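Local coordinates for protein ricin B lectin (Clostridium thermocellum, PDB 3VSF) that probably hydrolyses beta-1,3-galactan from the chain end with a family 43 glycosidase domain, joined to a ricin-type beta-trefoil domain that binds galactose, at residues 409-423 / 435-449. Sequence-based numbering, arbitrary orientation.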
ATOM      1  N   TYR A 409     -24.302  -6.083  -4.726  1.00 70.15           N
ATOM      2  CA  TYR A 409     -23.826  -5.338  -3.566  1.00 67.45           C
ATOM      3  C   TYR A 409     -23.102  -4.051  -3.955  1.00 65.94           C
ATOM      4  O   TYR A 409     -22.663  -3.895  -5.093  1.00 69.72           O
ATOM      5  CB  TYR A 409     -22.926  -6.223  -2.701  1.00 64.14           C
ATOM      6  CG  TYR A 409     -23.593  -7.513  -2.277  1.00 66.81           C
ATOM      7  CD1 TYR A 409     -24.357  -7.575  -1.119  1.00 67.22           C
ATOM      8  CD2 TYR A 409     -23.467  -8.666  -3.041  1.00 69.66           C
ATOM      9  CE1 TYR A 409     -24.973  -8.751  -0.731  1.00 68.67           C
ATOM     10  CE2 TYR A 409     -24.079  -9.847  -2.660  1.00 70.30           C
ATOM     11  CZ  TYR A 409     -24.831  -9.883  -1.504  1.00 71.31           C
ATOM     12  OH  TYR A 409     -25.443 -11.055  -1.121  1.00 68.63           O
ATOM     13  N   LYS A 410     -22.988  -3.133  -3.000  1.00 64.47           N
ATOM     14  CA  LYS A 410     -22.387  -1.829  -3.250  1.00 62.95           C
ATOM     15  C   LYS A 410     -21.690  -1.287  -2.006  1.00 61.19           C
ATOM     16  O   LYS A 410     -21.908  -1.773  -0.898  1.00 62.51           O
ATOM     17  CB  LYS A 410     -23.452  -0.833  -3.712  1.00 68.14           C
ATOM     18  CG  LYS A 410     -24.073  -1.154  -5.061  1.00 74.88           C
ATOM     19  CD  LYS A 410     -25.292  -0.285  -5.328  1.00 71.34           C
ATOM     20  CE  LYS A 410     -25.828  -0.504  -6.733  1.00 76.55           C
ATOM     21  NZ  LYS A 410     -24.840  -0.094  -7.769  1.00 78.63           N
ATOM     22  N   LYS A 411     -20.853  -0.274  -2.202  1.00 62.18           N
ATOM     23  CA  LYS A 411     -20.175   0.392  -1.096  1.00 61.16           C
ATOM     24  C   LYS A 411     -20.860   1.710  -0.764  1.00 64.23           C
ATOM     25  O   LYS A 411     -21.019   2.569  -1.631  1.00 67.40           O
ATOM     26  CB  LYS A 411     -18.710   0.655  -1.442  1.00 60.44           C
ATOM     27  CG  LYS A 411     -17.735  -0.388  -0.923  1.00 60.99           C
ATOM     28  CD  LYS A 411     -16.304  -0.008  -1.273  1.00 58.99           C
ATOM     29  CE  LYS A 411     -15.968   1.388  -0.770  1.00 59.36           C
ATOM     30  NZ  LYS A 411     -14.608   1.826  -1.193  1.00 58.98           N
ATOM     31  N   ILE A 412     -21.264   1.867   0.490  1.00 61.32           N
ATOM     32  CA  ILE A 412     -21.841   3.122   0.946  1.00 58.12           C
ATOM     33  C   ILE A 412     -20.751   3.977   1.583  1.00 59.35           C
ATOM     34  O   ILE A 412     -20.345   3.734   2.718  1.00 59.16           O
ATOM     35  CB  ILE A 412     -22.978   2.892   1.955  1.00 58.34           C
ATOM     36  CG1 ILE A 412     -24.028   1.947   1.365  1.00 54.83           C
ATOM     37  CG2 ILE A 412     -23.614   4.215   2.355  1.00 60.61           C
ATOM     38  CD1 ILE A 412     -25.202   1.686   2.282  1.00 52.56           C
ATOM     39  N   VAL A 413     -20.278   4.974   0.843  1.00 61.32           N
ATOM     40  CA  VAL A 413     -19.151   5.789   1.284  1.00 62.75           C
ATOM     41  C   VAL A 413     -19.589   7.183   1.714  1.00 61.09           C
ATOM     42  O   VAL A 413     -20.343   7.851   1.009  1.00 61.30           O
ATOM     43  CB  VAL A 413     -18.088   5.921   0.175  1.00 61.32           C
ATOM     44  CG1 VAL A 413     -16.843   6.615   0.712  1.00 61.48           C
ATOM     45  CG2 VAL A 413     -17.737   4.556  -0.391  1.00 60.24           C
ATOM     46  N   ASN A 414     -19.110   7.618   2.875  1.00 60.98           N
ATOM     47  CA  ASN A 414     -19.402   8.957   3.370  1.00 63.68           C
ATOM     48  C   ASN A 414     -18.696  10.001   2.516  1.00 66.63           C
ATOM     49  O   ASN A 414     -17.617   9.747   1.983  1.00 70.54           O
ATOM     50  CB  ASN A 414     -18.978   9.086   4.836  1.00 64.71           C
ATOM     51  CG  ASN A 414     -19.574  10.307   5.512  1.00 67.43           C
ATOM     52  OD1 ASN A 414     -18.930  11.350   5.618  1.00 67.79           O
ATOM     53  ND2 ASN A 414     -20.810  10.178   5.979  1.00 62.94           N
ATOM     54  N   VAL A 415     -19.305  11.173   2.376  1.00 66.64           N
ATOM     55  CA  VAL A 415     -18.724  12.231   1.557  1.00 65.91           C
ATOM     56  C   VAL A 415     -17.701  13.053   2.335  1.00 66.81           C
ATOM     57  O   VAL A 415     -16.575  13.248   1.874  1.00 70.50           O
ATOM     58  CB  VAL A 415     -19.803  13.162   0.974  1.00 69.48           C
ATOM     59  CG1 VAL A 415     -19.162  14.375   0.321  1.00 69.35           C
ATOM     60  CG2 VAL A 415     -20.669  12.407  -0.024  1.00 68.52           C
ATOM     61  N   LYS A 416     -18.092  13.530   3.512  1.00 67.00           N
ATOM     62  CA  LYS A 416     -17.196  14.319   4.349  1.00 66.55           C
ATOM     63  C   LYS A 416     -15.925  13.540   4.675  1.00 70.02           C
ATOM     64  O   LYS A 416     -14.842  14.114   4.786  1.00 67.84           O
ATOM     65  CB  LYS A 416     -17.901  14.752   5.636  1.00 63.60           C
ATOM     66  CG  LYS A 416     -17.059  15.655   6.519  1.00 66.02           C
ATOM     67  CD  LYS A 416     -17.824  16.101   7.753  1.00 67.55           C
ATOM     68  CE  LYS A 416     -16.956  16.977   8.642  1.00 68.13           C
ATOM     69  NZ  LYS A 416     -17.698  17.472   9.833  1.00 73.12           N
ATOM     70  N   SER A 417     -16.068  12.227   4.827  1.00 69.85           N
ATOM     71  CA  SER A 417     -14.928  11.344   5.042  1.00 68.60           C
ATOM     72  C   SER A 417     -15.028  10.153   4.099  1.00 67.40           C
ATOM     73  O   SER A 417     -16.076   9.517   4.005  1.00 71.87           O
ATOM     74  CB  SER A 417     -14.881  10.865   6.495  1.00 65.47           C
ATOM     75  OG  SER A 417     -16.038  10.116   6.821  1.00 67.14           O
ATOM     76  N   GLY A 418     -13.936   9.851   3.404  1.00 62.99           N
ATOM     77  CA  GLY A 418     -13.933   8.793   2.410  1.00 66.78           C
ATOM     78  C   GLY A 418     -14.111   7.397   2.978  1.00 65.73           C
ATOM     79  O   GLY A 418     -13.891   6.404   2.282  1.00 64.35           O
ATOM     80  N   ARG A 419     -14.516   7.318   4.241  1.00 59.56           N
ATOM     81  CA  ARG A 419     -14.689   6.037   4.911  1.00 54.60           C
ATOM     82  C   ARG A 419     -15.997   5.368   4.500  1.00 54.76           C
ATOM     83  O   ARG A 419     -16.949   6.038   4.104  1.00 58.94           O
ATOM     84  CB  ARG A 419     -14.627   6.221   6.426  1.00 56.65           C
ATOM     85  CG  ARG A 419     -13.435   7.049   6.872  1.00 57.86           C
ATOM     86  CD  ARG A 419     -13.264   7.041   8.380  1.00 61.01           C
ATOM     87  NE  ARG A 419     -12.143   7.883   8.787  1.00 63.25           N
ATOM     88  CZ  ARG A 419     -10.869   7.509   8.731  1.00 64.78           C
ATOM     89  NH1 ARG A 419     -10.551   6.302   8.283  1.00 63.71           N
ATOM     90  NH2 ARG A 419      -9.913   8.342   9.121  1.00 63.84           N
ATOM     91  N   ALA A 420     -16.034   4.042   4.593  1.00 54.63           N
ATOM     92  CA  ALA A 420     -17.194   3.275   4.150  1.00 56.18           C
ATOM     93  C   ALA A 420     -18.047   2.791   5.317  1.00 54.49           C
ATOM     94  O   ALA A 420     -17.553   2.612   6.431  1.00 53.19           O
ATOM     95  CB  ALA A 420     -16.751   2.097   3.295  1.00 53.89           C
ATOM     96  N   LEU A 421     -19.333   2.582   5.051  1.00 53.79           N
ATOM     97  CA  LEU A 421     -20.243   2.039   6.049  1.00 51.95           C
ATOM     98  C   LEU A 421     -19.799   0.624   6.392  1.00 50.79           C
ATOM     99  O   LEU A 421     -19.740  -0.244   5.522  1.00 50.89           O
ATOM    100  CB  LEU A 421     -21.679   2.036   5.524  1.00 53.28           C
ATOM    101  CG  LEU A 421     -22.785   1.750   6.542  1.00 51.01           C
ATOM    102  CD1 LEU A 421     -22.781   2.794   7.649  1.00 46.09           C
ATOM    103  CD2 LEU A 421     -24.138   1.703   5.855  1.00 54.14           C
ATOM    104  N   ASP A 422     -19.486   0.398   7.662  1.00 52.01           N
ATOM    105  CA  ASP A 422     -18.874  -0.856   8.080  1.00 54.48           C
ATOM    106  C   ASP A 422     -19.564  -1.460   9.298  1.00 52.53           C
ATOM    107  O   ASP A 422     -19.916  -0.750  10.239  1.00 52.17           O
ATOM    108  CB  ASP A 422     -17.391  -0.626   8.384  1.00 51.53           C
ATOM    109  CG  ASP A 422     -16.677  -1.893   8.810  1.00 57.50           C
ATOM    110  OD1 ASP A 422     -16.727  -2.232  10.011  1.00 57.74           O
ATOM    111  OD2 ASP A 422     -16.060  -2.546   7.943  1.00 61.12           O
ATOM    112  N   VAL A 423     -19.756  -2.775   9.273  1.00 50.95           N
ATOM    113  CA  VAL A 423     -20.273  -3.491  10.432  1.00 49.29           C
ATOM    114  C   VAL A 423     -19.115  -3.837  11.364  1.00 52.49           C
ATOM    115  O   VAL A 423     -18.317  -4.728  11.076  1.00 52.18           O
ATOM    116  CB  VAL A 423     -21.005  -4.781  10.026  1.00 49.62           C
ATOM    117  CG1 VAL A 423     -21.593  -5.462  11.250  1.00 49.57           C
ATOM    118  CG2 VAL A 423     -22.093  -4.477   9.008  1.00 49.50           C
ATOM    119  N   ILE A 435     -20.450   1.352  11.907  1.00 50.41           N
ATOM    120  CA  ILE A 435     -19.511   2.463  11.988  1.00 49.05           C
ATOM    121  C   ILE A 435     -19.031   2.852  10.599  1.00 48.83           C
ATOM    122  O   ILE A 435     -19.354   2.191   9.613  1.00 47.78           O
ATOM    123  CB  ILE A 435     -18.276   2.095  12.835  1.00 51.38           C
ATOM    124  CG1 ILE A 435     -17.512   0.939  12.186  1.00 52.38           C
ATOM    125  CG2 ILE A 435     -18.684   1.736  14.254  1.00 51.11           C
ATOM    126  CD1 ILE A 435     -16.290   0.498  12.961  1.00 52.03           C
ATOM    127  N   GLN A 436     -18.267   3.936  10.522  1.00 51.30           N
ATOM    128  CA  GLN A 436     -17.561   4.274   9.294  1.00 53.45           C
ATOM    129  C   GLN A 436     -16.109   3.844   9.452  1.00 52.11           C
ATOM    130  O   GLN A 436     -15.455   4.194  10.434  1.00 53.00           O
ATOM    131  CB  GLN A 436     -17.656   5.771   8.989  1.00 51.22           C
ATOM    132  CG  GLN A 436     -16.944   6.668   9.990  1.00 54.45           C
ATOM    133  CD  GLN A 436     -16.857   8.106   9.518  1.00 55.27           C
ATOM    134  OE1 GLN A 436     -17.362   8.452   8.449  1.00 54.62           O
ATOM    135  NE2 GLN A 436     -16.211   8.952  10.310  1.00 57.01           N
ATOM    136  N   TYR A 437     -15.609   3.071   8.496  1.00 53.81           N
ATOM    137  CA  TYR A 437     -14.265   2.522   8.605  1.00 57.37           C
ATOM    138  C   TYR A 437     -13.525   2.602   7.277  1.00 56.31           C
ATOM    139  O   TYR A 437     -14.138   2.752   6.221  1.00 57.24           O
ATOM    140  CB  TYR A 437     -14.326   1.071   9.089  1.00 55.87           C
ATOM    141  CG  TYR A 437     -13.045   0.571   9.718  1.00 55.29           C
ATOM    142  CD1 TYR A 437     -12.672   0.977  10.993  1.00 57.87           C
ATOM    143  CD2 TYR A 437     -12.216  -0.316   9.044  1.00 58.99           C
ATOM    144  CE1 TYR A 437     -11.504   0.519  11.576  1.00 59.25           C
ATOM    145  CE2 TYR A 437     -11.046  -0.779   9.619  1.00 54.04           C
ATOM    146  CZ  TYR A 437     -10.696  -0.359  10.885  1.00 56.61           C
ATOM    147  OH  TYR A 437      -9.533  -0.815  11.463  1.00 60.13           O
ATOM    148  N   THR A 438     -12.202   2.506   7.342  1.00 58.15           N
ATOM    149  CA  THR A 438     -11.370   2.521   6.147  1.00 54.14           C
ATOM    150  C   THR A 438     -11.776   1.380   5.225  1.00 52.51           C
ATOM    151  O   THR A 438     -12.047   0.270   5.683  1.00 54.95           O
ATOM    152  CB  THR A 438      -9.883   2.368   6.507  1.00 59.12           C
ATOM    153  OG1 THR A 438      -9.559   0.979   6.629  1.00 62.54           O
ATOM    154  CG2 THR A 438      -9.582   3.069   7.821  1.00 58.24           C
ATOM    155  N   SER A 439     -11.827   1.652   3.926  1.00 51.46           N
ATOM    156  CA  SER A 439     -12.190   0.627   2.957  1.00 54.10           C
ATOM    157  C   SER A 439     -11.150  -0.489   2.957  1.00 57.13           C
ATOM    158  O   SER A 439      -9.951  -0.228   2.878  1.00 55.54           O
ATOM    159  CB  SER A 439     -12.324   1.227   1.557  1.00 54.77           C
ATOM    160  OG  SER A 439     -12.739   0.249   0.621  1.00 57.82           O
ATOM    161  N   ASN A 440     -11.613  -1.731   3.052  1.00 54.40           N
ATOM    162  CA  ASN A 440     -10.706  -2.873   3.100  1.00 53.38           C
ATOM    163  C   ASN A 440     -11.240  -4.098   2.362  1.00 55.31           C
ATOM    164  O   ASN A 440     -10.812  -5.224   2.618  1.00 53.91           O
ATOM    165  CB  ASN A 440     -10.369  -3.232   4.548  1.00 54.31           C
ATOM    166  CG  ASN A 440     -11.601  -3.543   5.375  1.00 52.86           C
ATOM    167  OD1 ASN A 440     -12.603  -4.037   4.858  1.00 50.47           O
ATOM    168  ND2 ASN A 440     -11.533  -3.249   6.667  1.00 52.25           N
ATOM    169  N   GLY A 441     -12.179  -3.869   1.449  1.00 55.03           N
ATOM    170  CA  GLY A 441     -12.719  -4.932   0.621  1.00 50.23           C
ATOM    171  C   GLY A 441     -13.469  -5.998   1.396  1.00 51.90           C
ATOM    172  O   GLY A 441     -13.882  -7.011   0.831  1.00 51.48           O
ATOM    173  N   GLY A 442     -13.649  -5.772   2.694  1.00 51.13           N
ATOM    174  CA  GLY A 442     -14.360  -6.716   3.536  1.00 53.07           C
ATOM    175  C   GLY A 442     -15.833  -6.797   3.183  1.00 57.28           C
ATOM    176  O   GLY A 442     -16.435  -5.805   2.770  1.00 55.61           O
ATOM    177  N   TYR A 443     -16.414  -7.982   3.340  1.00 58.73           N
ATOM    178  CA  TYR A 443     -17.827  -8.181   3.040  1.00 59.30           C
ATOM    179  C   TYR A 443     -18.727  -7.371   3.967  1.00 59.64           C
ATOM    180  O   TYR A 443     -19.866  -7.060   3.623  1.00 60.73           O
ATOM    181  CB  TYR A 443     -18.194  -9.666   3.109  1.00 65.81           C
ATOM    182  CG  TYR A 443     -17.919 -10.419   1.828  1.00 69.02           C
ATOM    183  CD1 TYR A 443     -17.545  -9.746   0.672  1.00 69.35           C
ATOM    184  CD2 TYR A 443     -18.046 -11.801   1.770  1.00 72.16           C
ATOM    185  CE1 TYR A 443     -17.297 -10.427  -0.504  1.00 72.67           C
ATOM    186  CE2 TYR A 443     -17.799 -12.492   0.598  1.00 76.83           C
ATOM    187  CZ  TYR A 443     -17.425 -11.800  -0.535  1.00 77.71           C
ATOM    188  OH  TYR A 443     -17.179 -12.482  -1.706  1.00 80.91           O
ATOM    189  N   ASN A 444     -18.210  -7.031   5.143  1.00 56.45           N
ATOM    190  CA  ASN A 444     -18.959  -6.220   6.093  1.00 53.80           C
ATOM    191  C   ASN A 444     -19.034  -4.761   5.654  1.00 53.76           C
ATOM    192  O   ASN A 444     -19.463  -3.896   6.417  1.00 56.71           O
ATOM    193  CB  ASN A 444     -18.354  -6.328   7.494  1.00 55.88           C
ATOM    194  CG  ASN A 444     -16.925  -5.824   7.553  1.00 57.59           C
ATOM    195  OD1 ASN A 444     -16.180  -5.915   6.578  1.00 58.01           O
ATOM    196  ND2 ASN A 444     -16.535  -5.291   8.705  1.00 58.47           N
ATOM    197  N   GLN A 445     -18.610  -4.499   4.422  1.00 52.60           N
ATOM    198  CA  GLN A 445     -18.681  -3.161   3.847  1.00 50.71           C
ATOM    199  C   GLN A 445     -19.455  -3.186   2.534  1.00 54.04           C
ATOM    200  O   GLN A 445     -19.567  -2.171   1.847  1.00 56.91           O
ATOM    201  CB  GLN A 445     -17.279  -2.589   3.628  1.00 50.56           C
ATOM    202  CG  GLN A 445     -16.467  -2.441   4.903  1.00 52.41           C
ATOM    203  CD  GLN A 445     -15.147  -1.727   4.681  1.00 53.09           C
ATOM    204  OE1 GLN A 445     -14.763  -1.447   3.546  1.00 56.87           O
ATOM    205  NE2 GLN A 445     -14.448  -1.425   5.770  1.00 51.33           N
ATOM    206  N   HIS A 446     -19.985  -4.357   2.193  1.00 51.46           N
ATOM    207  CA  HIS A 446     -20.797  -4.514   0.993  1.00 57.21           C
ATOM    208  C   HIS A 446     -22.279  -4.578   1.350  1.00 60.04           C
ATOM    209  O   HIS A 446     -22.679  -5.329   2.240  1.00 59.74           O
ATOM    210  CB  HIS A 446     -20.383  -5.768   0.223  1.00 59.91           C
ATOM    211  CG  HIS A 446     -18.993  -5.706  -0.328  1.00 61.42           C
ATOM    212  ND1 HIS A 446     -18.416  -6.753  -1.015  1.00 61.69           N
ATOM    213  CD2 HIS A 446     -18.065  -4.721  -0.297  1.00 58.19           C
ATOM    214  CE1 HIS A 446     -17.192  -6.416  -1.381  1.00 62.04           C
ATOM    215  NE2 HIS A 446     -16.955  -5.188  -0.958  1.00 57.83           N
ATOM    216  N   TRP A 447     -23.088  -3.791   0.650  1.00 61.34           N
ATOM    217  CA  TRP A 447     -24.511  -3.691   0.958  1.00 61.29           C
ATOM    218  C   TRP A 447     -25.385  -3.916  -0.269  1.00 64.09           C
ATOM    219  O   TRP A 447     -25.122  -3.364  -1.337  1.00 65.74           O
ATOM    220  CB  TRP A 447     -24.820  -2.322   1.565  1.00 57.37           C
ATOM    221  CG  TRP A 447     -24.027  -2.026   2.797  1.00 55.56           C
ATOM    222  CD1 TRP A 447     -22.840  -1.359   2.866  1.00 53.17           C
ATOM    223  CD2 TRP A 447     -24.363  -2.392   4.139  1.00 55.32           C
ATOM    224  NE1 TRP A 447     -22.415  -1.285   4.170  1.00 53.28           N
ATOM    225  CE2 TRP A 447     -23.334  -1.912   4.972  1.00 56.15           C
ATOM    226  CE3 TRP A 447     -25.434  -3.078   4.719  1.00 53.96           C
ATOM    227  CZ2 TRP A 447     -23.343  -2.096   6.353  1.00 56.42           C
ATOM    228  CZ3 TRP A 447     -25.443  -3.260   6.089  1.00 51.88           C
ATOM    229  CH2 TRP A 447     -24.405  -2.770   6.890  1.00 52.29           C
ATOM    230  N   LYS A 448     -26.427  -4.726  -0.108  1.00 63.84           N
ATOM    231  CA  LYS A 448     -27.378  -4.962  -1.188  1.00 65.27           C
ATOM    232  C   LYS A 448     -28.696  -4.240  -0.928  1.00 66.21           C
ATOM    233  O   LYS A 448     -29.256  -4.320   0.167  1.00 64.90           O
ATOM    234  CB  LYS A 448     -27.633  -6.459  -1.379  1.00 67.47           C
ATOM    235  CG  LYS A 448     -28.586  -6.771  -2.524  1.00 69.45           C
ATOM    236  CD  LYS A 448     -28.704  -8.266  -2.774  1.00 74.67           C
ATOM    237  CE  LYS A 448     -29.408  -8.972  -1.628  1.00 75.46           C
ATOM    238  NZ  LYS A 448     -29.589 -10.425  -1.909  1.00 77.59           N
ATOM    239  N   PHE A 449     -29.186  -3.534  -1.942  1.00 68.46           N
ATOM    240  CA  PHE A 449     -30.451  -2.820  -1.839  1.00 63.11           C
ATOM    241  C   PHE A 449     -31.600  -3.657  -2.389  1.00 65.16           C
ATOM    242  O   PHE A 449     -31.559  -4.111  -3.533  1.00 67.57           O
ATOM    243  CB  PHE A 449     -30.375  -1.484  -2.581  1.00 59.73           C
ATOM    244  CG  PHE A 449     -29.489  -0.471  -1.914  1.00 61.63           C
ATOM    245  CD1 PHE A 449     -30.036   0.572  -1.186  1.00 62.95           C
ATOM    246  CD2 PHE A 449     -28.111  -0.566  -2.009  1.00 59.56           C
ATOM    247  CE1 PHE A 449     -29.223   1.506  -0.571  1.00 64.78           C
ATOM    248  CE2 PHE A 449     -27.295   0.364  -1.394  1.00 59.64           C
ATOM    249  CZ  PHE A 449     -27.851   1.401  -0.674  1.00 60.52           C
TER
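The galactose site of a ricin-type beta-trefoil domain is built here, with D422 and N444 facing each other across the contact and N440 nearby. D422 sits on the hairpin of strands 420-423 and 432-437. Paired backbone bonds join A420 to Y437 and D422 to I435. With CG anti to the backbone N (chi1 -179°), the D422 carboxylate lies alongside Y437 and reaches Q445. Q445 NE2 donates to D422 OD2 over 2.9 Å, on the anti side of the carboxylate and 31° out of its plane. The same amide nitrogen bonds T438 O, and Q445 OE1 accepts from N440 N. Q445 is thus a second-shell residue that ties the aspartate to the loop carrying N440. N444 ND2 donates to V423 O (3.0 Å) from above the carbonyl plane, and V423 N returns a bond to N444 O.

Beside the hairpin, W447 packs against L421, I412 and V423. L421 CD2 and I412 CD1 lie side by side over the same face of the W447 indole, 4.1 and 4.2 Å from the centroid of its five-membered ring. W447 NE1 reaches L421 O (3.2 Å) in the ring plane, which fixes the rotation of the indole. V423 CG2 touches W447 CH2 at 3.6 Å. I459 and S461 also pack on this tryptophan.

K411 NZ bonds S439 OG (3.0 Å) and forms a salt bridge with E355. Q445, H446 and W447 form the QxW motif. An aspartate from the hairpin, backed by a glutamine two residues before a buried tryptophan, is typical of the sugar sites of ricin-type trefoils.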